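Local coordinates for protein spartin (Homo sapiens, PDB 4U7I) that acts as a lipophagy receptor and lipid transfer protein in lipid droplet turnover, its MIT domain binding the ESCRT-III protein IST1, at residues K8-A13 against Q73-T78; S54-E59 against S67-Q72. All blocks are in the same frame, centred on the assembly; numbering follows the deposited sequence.

How the interactions relate
Both contacts use helix 63-90, with centres about 10 Å apart, but at different depths in the domain. Interaction 1 (8-13 with 73-78) lies in the core: it packs two helices of the bundle together, and its three touching residues are all buried and meet through apolar contacts. Interaction 2 (54-59 with 67-72) lies farther out, its centre about 16 Å from the centre of the chain against 6 Å for interaction 1; it is partly buried and fastens a loop to the helix through polar groups. The two abut where Ile-10 meets Gln-72, CD1 to NE2 at 3.5 Å, so the hydrophobic seam of interaction 1 borders the hydrogen-bonded edge of interaction 2.

Interaction 1 (K8-A13 against Q73-T78); sequences KIIREA and QKMKET
Met-75 reaches from helix 63-90 to helix 5-29 and ends between Ile-10 and Ala-13, three positions apart on the facing helix. Its CG is anti to the carbonyl carbon (chi1 -73°), and the chain stays extended through chi2 before bending at chi3 (-81°). That last bend swings CE back toward the N-terminal end of helix 5-29, where it approaches Ile-10 CG2 at 3.9 Å. The side chains of Ile-10 and Met-75 slant across one another, and the methyl branch of the isoleucine makes the contact. CE also lies 3.9 Å from Ile-10 O, so the methionine end rests partly against backbone. The sulfur faces the next turn: SD is 4.1 Å from Ala-13 C and 4.4 Å from Ala-13 CB. With its single methyl pointing toward helix 63-90, Ala-13 brings its CA to 8.9 Å from that of Met-75, the nearest pair of CA atoms across the two segments. This is the interface of the first and third helices of the MIT domain, a three-helix bundle in which these two helices run in the same general direction. Met-75 supplies more than half of the 114 Å² buried between the segments and also packs on Leu-47 and Ile-51 of helix 33-51, so that one side chain touches both other helices. Lys-74, alongside it, packs on Tyr-14, and its NZ forms a salt bridge with an acidic side chain of the bound IST1 peptide. Thr-78, one turn on, packs on an aromatic side chain of that peptide.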
ATOM      1  N   LYS A   8      -2.215  16.373   1.029  1.00 40.44           N
ATOM      2  CA  LYS A   8      -1.010  15.997   1.768  1.00 41.37           C
ATOM      3  C   LYS A   8      -1.269  14.740   2.606  1.00 38.25           C
ATOM      4  O   LYS A   8      -0.385  13.891   2.739  1.00 41.06           O
ATOM      5  CB  LYS A   8      -0.494  17.152   2.636  1.00 50.89           C
ATOM      6  CG  LYS A   8      -1.543  17.897   3.417  1.00 55.03           C
ATOM      7  CD  LYS A   8      -0.975  19.176   4.022  1.00 54.07           C
ATOM      8  N   ILE A   9      -2.483  14.588   3.129  1.00 38.22           N
ATOM      9  CA  ILE A   9      -2.849  13.355   3.829  1.00 36.18           C
ATOM     10  C   ILE A   9      -2.692  12.142   2.907  1.00 33.13           C
ATOM     11  O   ILE A   9      -2.128  11.107   3.288  1.00 32.60           O
ATOM     12  CB  ILE A   9      -4.298  13.402   4.356  1.00 36.56           C
ATOM     13  CG1 ILE A   9      -4.389  14.319   5.571  1.00 36.80           C
ATOM     14  CG2 ILE A   9      -4.780  12.000   4.724  1.00 36.30           C
ATOM     15  CD1 ILE A   9      -5.808  14.644   5.969  1.00 48.66           C
ATOM     16  N   ILE A  10      -3.181  12.273   1.684  1.00 31.42           N
ATOM     17  CA  ILE A  10      -3.043  11.177   0.724  1.00 33.30           C
ATOM     18  C   ILE A  10      -1.564  10.926   0.435  1.00 36.06           C
ATOM     19  O   ILE A  10      -1.095   9.783   0.436  1.00 31.63           O
ATOM     20  CB  ILE A  10      -3.808  11.480  -0.581  1.00 28.22           C
ATOM     21  CG1 ILE A  10      -5.309  11.403  -0.327  1.00 26.42           C
ATOM     22  CG2 ILE A  10      -3.423  10.499  -1.693  1.00 29.22           C
ATOM     23  CD1 ILE A  10      -6.166  12.070  -1.437  1.00 24.93           C
ATOM     24  N   ARG A  11      -0.816  11.998   0.219  1.00 29.24           N
ATOM     25  CA  ARG A  11       0.594  11.852  -0.116  1.00 32.37           C
ATOM     26  C   ARG A  11       1.376  11.211   1.033  1.00 36.94           C
ATOM     27  O   ARG A  11       2.225  10.346   0.802  1.00 32.98           O
ATOM     28  CB  ARG A  11       1.201  13.205  -0.482  1.00 37.44           C
ATOM     29  CG  ARG A  11       2.563  13.123  -1.158  1.00 44.08           C
ATOM     30  CD  ARG A  11       3.118  14.522  -1.412  1.00 48.24           C
ATOM     31  NE  ARG A  11       2.142  15.377  -2.084  1.00 59.42           N
ATOM     32  N   GLU A  12       1.084  11.623   2.266  1.00 35.25           N
ATOM     33  CA  GLU A  12       1.781  11.068   3.431  1.00 31.66           C
ATOM     34  C   GLU A  12       1.474   9.587   3.566  1.00 31.35           C
ATOM     35  O   GLU A  12       2.359   8.790   3.863  1.00 33.86           O
ATOM     36  CB  GLU A  12       1.398  11.789   4.731  1.00 41.80           C
ATOM     37  CG  GLU A  12       1.697  13.288   4.796  1.00 66.13           C
ATOM     38  CD  GLU A  12       2.956  13.702   4.056  1.00 75.20           C
ATOM     39  OE1 GLU A  12       4.053  13.238   4.431  1.00 75.42           O
ATOM     40  OE2 GLU A  12       2.846  14.503   3.100  1.00 78.92           O
ATOM     41  N   ALA A  13       0.213   9.225   3.348  1.00 31.59           N
ATOM     42  CA  ALA A  13      -0.215   7.838   3.458  1.00 28.33           C
ATOM     43  C   ALA A  13       0.464   6.974   2.410  1.00 30.17           C
ATOM     44  O   ALA A  13       0.864   5.849   2.681  1.00 25.59           O
ATOM     45  CB  ALA A  13      -1.736   7.732   3.322  1.00 28.22           C
ATOM     46  N   GLN A  73      -5.294   5.102  -6.519  1.00 25.08           N
ATOM     47  CA  GLN A  73      -5.402   3.940  -7.402  1.00 24.65           C
ATOM     48  C   GLN A  73      -4.350   2.913  -7.021  1.00 29.15           C
ATOM     49  O   GLN A  73      -4.656   1.731  -6.834  1.00 27.58           O
ATOM     50  CB  GLN A  73      -5.224   4.321  -8.874  1.00 27.87           C
ATOM     51  CG  GLN A  73      -5.294   3.113  -9.796  1.00 29.75           C
ATOM     52  CD  GLN A  73      -5.370   3.461 -11.265  1.00 39.34           C
ATOM     53  OE1 GLN A  73      -5.511   4.629 -11.647  1.00 44.92           O
ATOM     54  NE2 GLN A  73      -5.292   2.437 -12.108  1.00 33.95           N
ATOM     55  N   LYS A  74      -3.113   3.382  -6.902  1.00 26.95           N
ATOM     56  CA  LYS A  74      -1.991   2.508  -6.577  1.00 29.03           C
ATOM     57  C   LYS A  74      -2.189   1.877  -5.211  1.00 28.46           C
ATOM     58  O   LYS A  74      -1.911   0.691  -5.006  1.00 29.26           O
ATOM     59  CB  LYS A  74      -0.671   3.282  -6.593  1.00 29.69           C
ATOM     60  CG  LYS A  74      -0.244   3.795  -7.959  1.00 36.40           C
ATOM     61  CD  LYS A  74       0.005   2.655  -8.923  1.00 46.34           C
ATOM     62  CE  LYS A  74       0.639   3.165 -10.205  1.00 53.67           C
ATOM     63  NZ  LYS A  74       0.669   2.114 -11.255  1.00 59.85           N
ATOM     64  N   MET A  75      -2.664   2.679  -4.267  1.00 24.77           N
ATOM     65  CA  MET A  75      -2.853   2.198  -2.911  1.00 22.38           C
ATOM     66  C   MET A  75      -3.944   1.139  -2.835  1.00 26.71           C
ATOM     67  O   MET A  75      -3.814   0.174  -2.079  1.00 28.32           O
ATOM     68  CB  MET A  75      -3.150   3.375  -1.976  1.00 24.52           C
ATOM     69  CG  MET A  75      -1.907   4.210  -1.703  1.00 24.83           C
ATOM     70  SD  MET A  75      -2.080   5.348  -0.320  1.00 30.35           S
ATOM     71  CE  MET A  75      -2.962   6.674  -1.117  1.00 26.88           C
ATOM     72  N   LYS A  76      -5.014   1.282  -3.620  1.00 24.77           N
ATOM     73  CA  LYS A  76      -6.077   0.281  -3.578  1.00 24.38           C
ATOM     74  C   LYS A  76      -5.582  -1.060  -4.104  1.00 27.44           C
ATOM     75  O   LYS A  76      -5.928  -2.108  -3.570  1.00 30.13           O
ATOM     76  CB  LYS A  76      -7.304   0.737  -4.375  1.00 28.67           C
ATOM     77  CG  LYS A  76      -8.108   1.779  -3.658  1.00 33.73           C
ATOM     78  CD  LYS A  76      -9.340   2.160  -4.439  1.00 42.27           C
ATOM     79  CE  LYS A  76      -8.978   2.965  -5.663  1.00 36.88           C
ATOM     80  NZ  LYS A  76     -10.214   3.339  -6.409  1.00 33.21           N
ATOM     81  N   GLU A  77      -4.757  -1.017  -5.141  1.00 27.50           N
ATOM     82  CA  GLU A  77      -4.222  -2.237  -5.729  1.00 27.17           C
ATOM     83  C   GLU A  77      -3.311  -2.945  -4.730  1.00 28.90           C
ATOM     84  O   GLU A  77      -3.374  -4.159  -4.543  1.00 30.75           O
ATOM     85  CB  GLU A  77      -3.463  -1.914  -7.008  1.00 35.38           C
ATOM     86  CG  GLU A  77      -2.795  -3.098  -7.659  1.00 44.70           C
ATOM     87  CD  GLU A  77      -2.362  -2.790  -9.077  1.00 64.00           C
ATOM     88  OE1 GLU A  77      -2.853  -1.785  -9.635  1.00 73.06           O
ATOM     89  OE2 GLU A  77      -1.534  -3.546  -9.628  1.00 67.91           O
ATOM     90  N   THR A  78      -2.456  -2.169  -4.082  1.00 33.39           N
ATOM     91  CA  THR A  78      -1.528  -2.734  -3.127  1.00 26.01           C
ATOM     92  C   THR A  78      -2.251  -3.227  -1.890  1.00 27.89           C
ATOM     93  O   THR A  78      -1.897  -4.269  -1.333  1.00 31.74           O
ATOM     94  CB  THR A  78      -0.457  -1.701  -2.764  1.00 24.40           C
ATOM     95  OG1 THR A  78       0.423  -1.578  -3.881  1.00 30.10           O
ATOM     96  CG2 THR A  78       0.339  -2.128  -1.543  1.00 27.49           C
TER

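Interaction 2 (S54-E59 against S67-Q72)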
ATOM      1  N   SER A  54     -11.938  11.545   0.263  1.00 33.02           N
ATOM      2  CA  SER A  54     -12.780  11.883  -0.886  1.00 32.82           C
ATOM      3  C   SER A  54     -11.956  12.671  -1.899  1.00 40.19           C
ATOM      4  O   SER A  54     -11.284  13.630  -1.528  1.00 36.22           O
ATOM      5  CB  SER A  54     -14.010  12.686  -0.434  1.00 35.14           C
ATOM      6  OG  SER A  54     -14.813  13.088  -1.537  1.00 37.83           O
ATOM      7  N   SER A  55     -11.979  12.255  -3.166  1.00 34.83           N
ATOM      8  CA  SER A  55     -11.105  12.878  -4.161  1.00 30.32           C
ATOM      9  C   SER A  55     -11.743  13.052  -5.542  1.00 31.75           C
ATOM     10  O   SER A  55     -11.041  13.307  -6.518  1.00 36.17           O
ATOM     11  CB  SER A  55      -9.808  12.070  -4.295  1.00 26.61           C
ATOM     12  OG  SER A  55     -10.072  10.709  -4.611  1.00 29.12           O
ATOM     13  N   LYS A  56     -13.065  12.924  -5.622  1.00 30.93           N
ATOM     14  CA  LYS A  56     -13.782  13.123  -6.888  1.00 36.12           C
ATOM     15  C   LYS A  56     -14.815  14.253  -6.866  1.00 48.94           C
ATOM     16  O   LYS A  56     -15.690  14.310  -7.730  1.00 52.30           O
ATOM     17  CB  LYS A  56     -14.491  11.834  -7.290  1.00 42.89           C
ATOM     18  CG  LYS A  56     -13.584  10.771  -7.836  1.00 41.85           C
ATOM     19  CD  LYS A  56     -14.398   9.594  -8.348  1.00 51.00           C
ATOM     20  CE  LYS A  56     -15.418   9.137  -7.324  1.00 50.73           C
ATOM     21  NZ  LYS A  56     -15.925   7.773  -7.621  1.00 49.75           N
ATOM     22  N   GLU A  57     -14.725  15.151  -5.893  1.00 42.17           N
ATOM     23  CA  GLU A  57     -15.718  16.215  -5.780  1.00 48.16           C
ATOM     24  C   GLU A  57     -15.411  17.392  -6.716  1.00 50.27           C
ATOM     25  O   GLU A  57     -14.369  17.422  -7.376  1.00 49.06           O
ATOM     26  CB  GLU A  57     -15.818  16.686  -4.333  1.00 52.57           C
ATOM     27  CG  GLU A  57     -16.186  15.566  -3.364  1.00 55.53           C
ATOM     28  CD  GLU A  57     -16.119  16.002  -1.914  1.00 61.75           C
ATOM     29  OE1 GLU A  57     -16.129  17.227  -1.668  1.00 66.45           O
ATOM     30  OE2 GLU A  57     -16.049  15.123  -1.025  1.00 52.92           O
ATOM     31  N   SER A  58     -16.329  18.352  -6.764  1.00 52.03           N
ATOM     32  CA  SER A  58     -16.269  19.448  -7.727  1.00 47.88           C
ATOM     33  C   SER A  58     -14.998  20.283  -7.606  1.00 51.49           C
ATOM     34  O   SER A  58     -14.424  20.694  -8.613  1.00 59.31           O
ATOM     35  CB  SER A  58     -17.499  20.353  -7.576  1.00 42.90           C
ATOM     36  N   GLU A  59     -14.560  20.536  -6.378  1.00 54.12           N
ATOM     37  CA  GLU A  59     -13.367  21.345  -6.157  1.00 56.16           C
ATOM     38  C   GLU A  59     -12.087  20.548  -6.400  1.00 54.02           C
ATOM     39  O   GLU A  59     -11.000  21.121  -6.469  1.00 53.93           O
ATOM     40  CB  GLU A  59     -13.361  21.917  -4.738  1.00 58.69           C
ATOM     41  N   SER A  67      -3.042  13.772  -9.433  1.00 29.74           N
ATOM     42  CA  SER A  67      -1.939  13.003  -8.892  1.00 27.54           C
ATOM     43  C   SER A  67      -2.382  12.240  -7.645  1.00 30.67           C
ATOM     44  O   SER A  67      -1.983  11.091  -7.426  1.00 28.65           O
ATOM     45  CB  SER A  67      -0.760  13.924  -8.572  1.00 33.35           C
ATOM     46  OG  SER A  67       0.332  13.184  -8.061  1.00 51.10           O
ATOM     47  N   ALA A  68      -3.224  12.872  -6.836  1.00 29.69           N
ATOM     48  CA  ALA A  68      -3.710  12.245  -5.608  1.00 27.02           C
ATOM     49  C   ALA A  68      -4.600  11.051  -5.934  1.00 31.13           C
ATOM     50  O   ALA A  68      -4.501   9.992  -5.311  1.00 27.44           O
ATOM     51  CB  ALA A  68      -4.467  13.256  -4.758  1.00 30.80           C
ATOM     52  N   ARG A  69      -5.472  11.220  -6.920  1.00 27.73           N
ATOM     53  CA  ARG A  69      -6.320  10.103  -7.321  1.00 24.65           C
ATOM     54  C   ARG A  69      -5.454   8.940  -7.777  1.00 27.54           C
ATOM     55  O   ARG A  69      -5.724   7.786  -7.436  1.00 30.66           O
ATOM     56  CB  ARG A  69      -7.298  10.523  -8.430  1.00 26.02           C
ATOM     57  CG  ARG A  69      -8.439  11.394  -7.911  1.00 28.94           C
ATOM     58  CD  ARG A  69      -9.486  11.695  -8.989  1.00 25.01           C
ATOM     59  NE  ARG A  69      -9.046  12.659  -9.996  1.00 27.43           N
ATOM     60  CZ  ARG A  69      -9.219  13.973  -9.892  1.00 30.85           C
ATOM     61  NH1 ARG A  69      -9.832  14.480  -8.829  1.00 31.92           N
ATOM     62  NH2 ARG A  69      -8.792  14.785 -10.855  1.00 30.51           N
ATOM     63  N   GLN A  70      -4.403   9.227  -8.535  1.00 25.87           N
ATOM     64  CA  GLN A  70      -3.569   8.136  -9.061  1.00 22.17           C
ATOM     65  C   GLN A  70      -2.826   7.446  -7.921  1.00 30.42           C
ATOM     66  O   GLN A  70      -2.604   6.225  -7.941  1.00 25.80           O
ATOM     67  CB  GLN A  70      -2.598   8.660 -10.124  1.00 31.69           C
ATOM     68  CG  GLN A  70      -3.329   9.193 -11.363  1.00 37.96           C
ATOM     69  CD  GLN A  70      -2.452   9.284 -12.592  1.00 61.31           C
ATOM     70  OE1 GLN A  70      -1.250   9.030 -12.531  1.00 77.53           O
ATOM     71  NE2 GLN A  70      -3.055   9.640 -13.725  1.00 66.06           N
ATOM     72  N   MET A  71      -2.453   8.218  -6.912  1.00 25.03           N
ATOM     73  CA  MET A  71      -1.866   7.622  -5.721  1.00 23.78           C
ATOM     74  C   MET A  71      -2.846   6.666  -5.063  1.00 24.93           C
ATOM     75  O   MET A  71      -2.467   5.584  -4.609  1.00 29.40           O
ATOM     76  CB  MET A  71      -1.445   8.699  -4.728  1.00 27.03           C
ATOM     77  CG  MET A  71      -0.190   9.426  -5.140  1.00 24.24           C
ATOM     78  SD  MET A  71       0.351  10.540  -3.828  1.00 32.08           S
ATOM     79  CE  MET A  71       1.870  11.162  -4.537  1.00 52.60           C
ATOM     80  N   GLN A  72      -4.113   7.067  -5.004  1.00 25.53           N
ATOM     81  CA  GLN A  72      -5.108   6.222  -4.367  1.00 25.52           C
ATOM     82  C   GLN A  72      -5.368   4.972  -5.194  1.00 28.35           C
ATOM     83  O   GLN A  72      -5.634   3.906  -4.633  1.00 28.04           O
ATOM     84  CB  GLN A  72      -6.402   6.989  -4.147  1.00 24.72           C
ATOM     85  CG  GLN A  72      -6.280   8.084  -3.093  1.00 26.05           C
ATOM     86  CD  GLN A  72      -7.536   8.923  -3.021  1.00 27.23           C
ATOM     87  OE1 GLN A  72      -8.046   9.365  -4.047  1.00 32.20           O
ATOM     88  NE2 GLN A  72      -8.050   9.135  -1.814  1.00 26.57           N
TER
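Ser-55 and Gln-72 meet through two torsions: chi1 of 56° places Ser-55 OG between its backbone N and carbonyl carbon, and chi1 of -69° sets Gln-72 CG beside its own N, from where the extended chain carries the amide to the loop. Ser-55 OG then donates to Gln-72 OE1 at 2.5 Å, a very short separation whose exact value is doubtful. The other end of the amide supports this orientation, since NE2 donates to the backbone oxygens of both Gly-50 and Ile-53. Arg-69, one turn earlier, presents its guanidinium edge to the Ser-55 carbonyl. NH1 lies 2.9 Å from Ser-55 O, with an N-H...O angle of 160°, and the oxygen is nearly in the guanidinium plane. NH1 also donates to His-60 O, so one nitrogen holds two points of the loop. The arginine's aliphatic part packs alongside: its CG is 3.7 Å from Ser-55 OG. Together these bonds fasten the irregular connection between the second and third helices of the three-helix MIT bundle back onto the early turns of the third, helix 63-90, while Ala-68 and Gln-72 also pack on Ile-10 of helix 5-29.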